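Local coordinates for protein N-formylglutamate amidohydrolase (PDB 2Q7S) that binds a zinc ion and probably acts as a hydrolase of the N-formylglutamate amidohydrolase family, at residues A[30-35]-A[170-175]. Residues are numbered along the deposited sequence; the frame is centred on the assembly and turned at random.
Sequences SPHSGT and NLHSMP. With ZN (zinc ion), chain C.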
loop_
_atom_site.group_PDB
_atom_site.type_symbol
_atom_site.label_atom_id
_atom_site.label_comp_id
_atom_site.label_asym_id
_atom_site.label_seq_id
_atom_site.Cartn_x
_atom_site.Cartn_y
_atom_site.Cartn_z
ATOM N N SER A 30 1.548 -3.881 3.024
ATOM C CA SER A 30 0.129 -3.563 2.836
ATOM C C SER A 30 -0.155 -2.431 3.870
ATOM O O SER A 30 -0.586 -2.683 5.032
ATOM C CB SER A 30 -0.735 -4.818 3.042
ATOM O OG SER A 30 -2.147 -4.619 2.983
ATOM N N PRO A 31 0.005 -1.172 3.439
ATOM C CA PRO A 31 -0.191 -0.033 4.377
ATOM C C PRO A 31 -1.647 0.340 4.704
ATOM O O PRO A 31 -1.895 1.109 5.622
ATOM C CB PRO A 31 0.484 1.132 3.648
ATOM C CG PRO A 31 0.377 0.765 2.211
ATOM C CD PRO A 31 0.446 -0.725 2.102
ATOM N N HIS A 32 -2.579 -0.136 3.889
ATOM C CA HIS A 32 -3.933 0.327 3.886
ATOM C C HIS A 32 -4.980 -0.647 4.325
ATOM O O HIS A 32 -6.143 -0.302 4.305
ATOM C CB HIS A 32 -4.230 0.833 2.498
ATOM C CG HIS A 32 -3.481 2.072 2.169
ATOM N ND1 HIS A 32 -3.335 2.536 0.890
ATOM C CD2 HIS A 32 -2.824 2.950 2.970
ATOM C CE1 HIS A 32 -2.626 3.654 0.909
ATOM N NE2 HIS A 32 -2.314 3.935 2.161
ATOM N N SER A 33 -4.550 -1.853 4.732
ATOM C CA SER A 33 -5.438 -2.938 5.063
ATOM C C SER A 33 -5.894 -2.973 6.523
ATOM O O SER A 33 -6.679 -3.849 6.889
ATOM C CB SER A 33 -4.848 -4.294 4.664
ATOM O OG SER A 33 -3.534 -4.512 5.165
ATOM N N GLY A 34 -5.432 -2.027 7.331
ATOM C CA GLY A 34 -5.801 -1.994 8.721
ATOM C C GLY A 34 -7.244 -1.633 8.974
ATOM O O GLY A 34 -7.753 -0.681 8.388
ATOM N N THR A 35 -7.890 -2.392 9.870
ATOM C CA THR A 35 -9.316 -2.230 10.194
ATOM C C THR A 35 -9.587 -2.037 11.702
ATOM O O THR A 35 -10.742 -2.041 12.126
ATOM C CB THR A 35 -10.101 -3.457 9.792
ATOM O OG1 THR A 35 -9.541 -4.577 10.476
ATOM C CG2 THR A 35 -10.058 -3.684 8.261
ATOM N N ASN A 170 4.653 -2.688 -2.877
ATOM C CA ASN A 170 3.721 -1.864 -2.124
ATOM C C ASN A 170 2.286 -2.221 -2.600
ATOM O O ASN A 170 1.944 -2.029 -3.765
ATOM C CB ASN A 170 4.110 -0.381 -2.400
ATOM C CG ASN A 170 3.375 0.601 -1.537
ATOM O OD1 ASN A 170 2.575 1.394 -2.042
ATOM N ND2 ASN A 170 3.643 0.586 -0.253
ATOM N N LEU A 171 1.455 -2.771 -1.713
ATOM C CA LEU A 171 0.294 -3.511 -2.103
ATOM C C LEU A 171 -0.979 -2.767 -1.762
ATOM O O LEU A 171 -1.141 -2.334 -0.623
ATOM C CB LEU A 171 0.303 -4.897 -1.366
ATOM C CG LEU A 171 1.560 -5.754 -1.567
ATOM C CD1 LEU A 171 1.530 -7.052 -0.719
ATOM C CD2 LEU A 171 1.789 -6.076 -3.020
ATOM N N HIS A 172 -1.916 -2.697 -2.727
ATOM C CA HIS A 172 -3.146 -1.921 -2.587
ATOM C C HIS A 172 -4.313 -2.573 -3.271
ATOM O O HIS A 172 -4.177 -3.535 -4.032
ATOM C CB HIS A 172 -2.971 -0.503 -3.209
ATOM C CG HIS A 172 -1.912 0.273 -2.555
ATOM N ND1 HIS A 172 -2.173 1.188 -1.555
ATOM C CD2 HIS A 172 -0.573 0.189 -2.665
ATOM C CE1 HIS A 172 -1.026 1.655 -1.107
ATOM N NE2 HIS A 172 -0.045 1.067 -1.760
ATOM N N SER A 173 -5.476 -2.058 -2.938
ATOM C CA SER A 173 -6.662 -2.213 -3.778
ATOM C C SER A 173 -7.332 -0.859 -4.014
ATOM O O SER A 173 -7.211 0.068 -3.233
ATOM C CB SER A 173 -7.640 -3.202 -3.135
ATOM O OG SER A 173 -8.231 -2.640 -1.997
HETATM N N MSE A 174 -8.140 -0.804 -5.039
HETATM C CA MSE A 174 -8.731 0.424 -5.467
HETATM C C MSE A 174 -10.211 0.204 -5.818
HETATM O O MSE A 174 -10.610 -0.902 -6.273
HETATM C CB MSE A 174 -7.928 0.959 -6.664
HETATM C CG MSE A 174 -7.661 -0.055 -7.720
HETATM SE SE MSE A 174 -6.792 0.670 -9.309
HETATM C CE MSE A 174 -7.150 -0.975 -10.249
ATOM N N PRO A 175 -11.037 1.248 -5.634
ATOM C CA PRO A 175 -12.437 1.173 -5.997
ATOM C C PRO A 175 -12.656 1.239 -7.490
ATOM O O PRO A 175 -11.776 1.681 -8.253
ATOM C CB PRO A 175 -13.036 2.401 -5.297
ATOM C CG PRO A 175 -11.921 3.343 -5.244
ATOM C CD PRO A 175 -10.693 2.547 -5.041
HETATM ZN ZN ZN C . -3.985 1.712 -0.948
HETATM O O HOH W 1 -2.704 -2.128 1.680
#
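A single zinc ion joins His32 to His172, both through ND1, and brings the two ND1 atoms to 3.0 Å of each other as fellow ligands. Asp55 is the third protein ligand in this site of the FGase family, whose clan unites it with zinc exopeptidases. The site sits at the C-terminal ends of two parallel neighbours in the central mixed sheet: His32 follows strand 26-30, just where the chain turns into a loop, while His172 is still on strand 166-174. The bonds to zinc measure 2.1 Å from His32 ND1 and 2.0 Å from His172 ND1, and the imidazole planes are inclined at 70°. In His172, CG lies anti to the carbonyl carbon (chi1 -61°), a turn that carries the ring off the strand toward the metal. His32 ND1 meets that ring at its edge, near its plane. Each imidazole is also tied through its far nitrogen. NE2 of His32 is hydrogen-bonded to Asp83 OD1, and NE2 of His172 donates to Asn170 OD1 at 2.7 Å; that donor stands above the Asn170 carbonyl plane, though the oxygen lies nearly in the imidazole plane. With NE2 so engaged, ND1 faces the zinc, and the bonds should limit rotation of both rings. Pro31 packs against both, its CG over the centre of one His32 face and 3.7 Å from His172 CE1. Just past strand 26-30, a water bridges the backbones, accepting from His32 N and donating to Leu171 O at 2.8 Å; it also bonds Ser30 OG, which pairs with Ser33 OG at 2.6 Å.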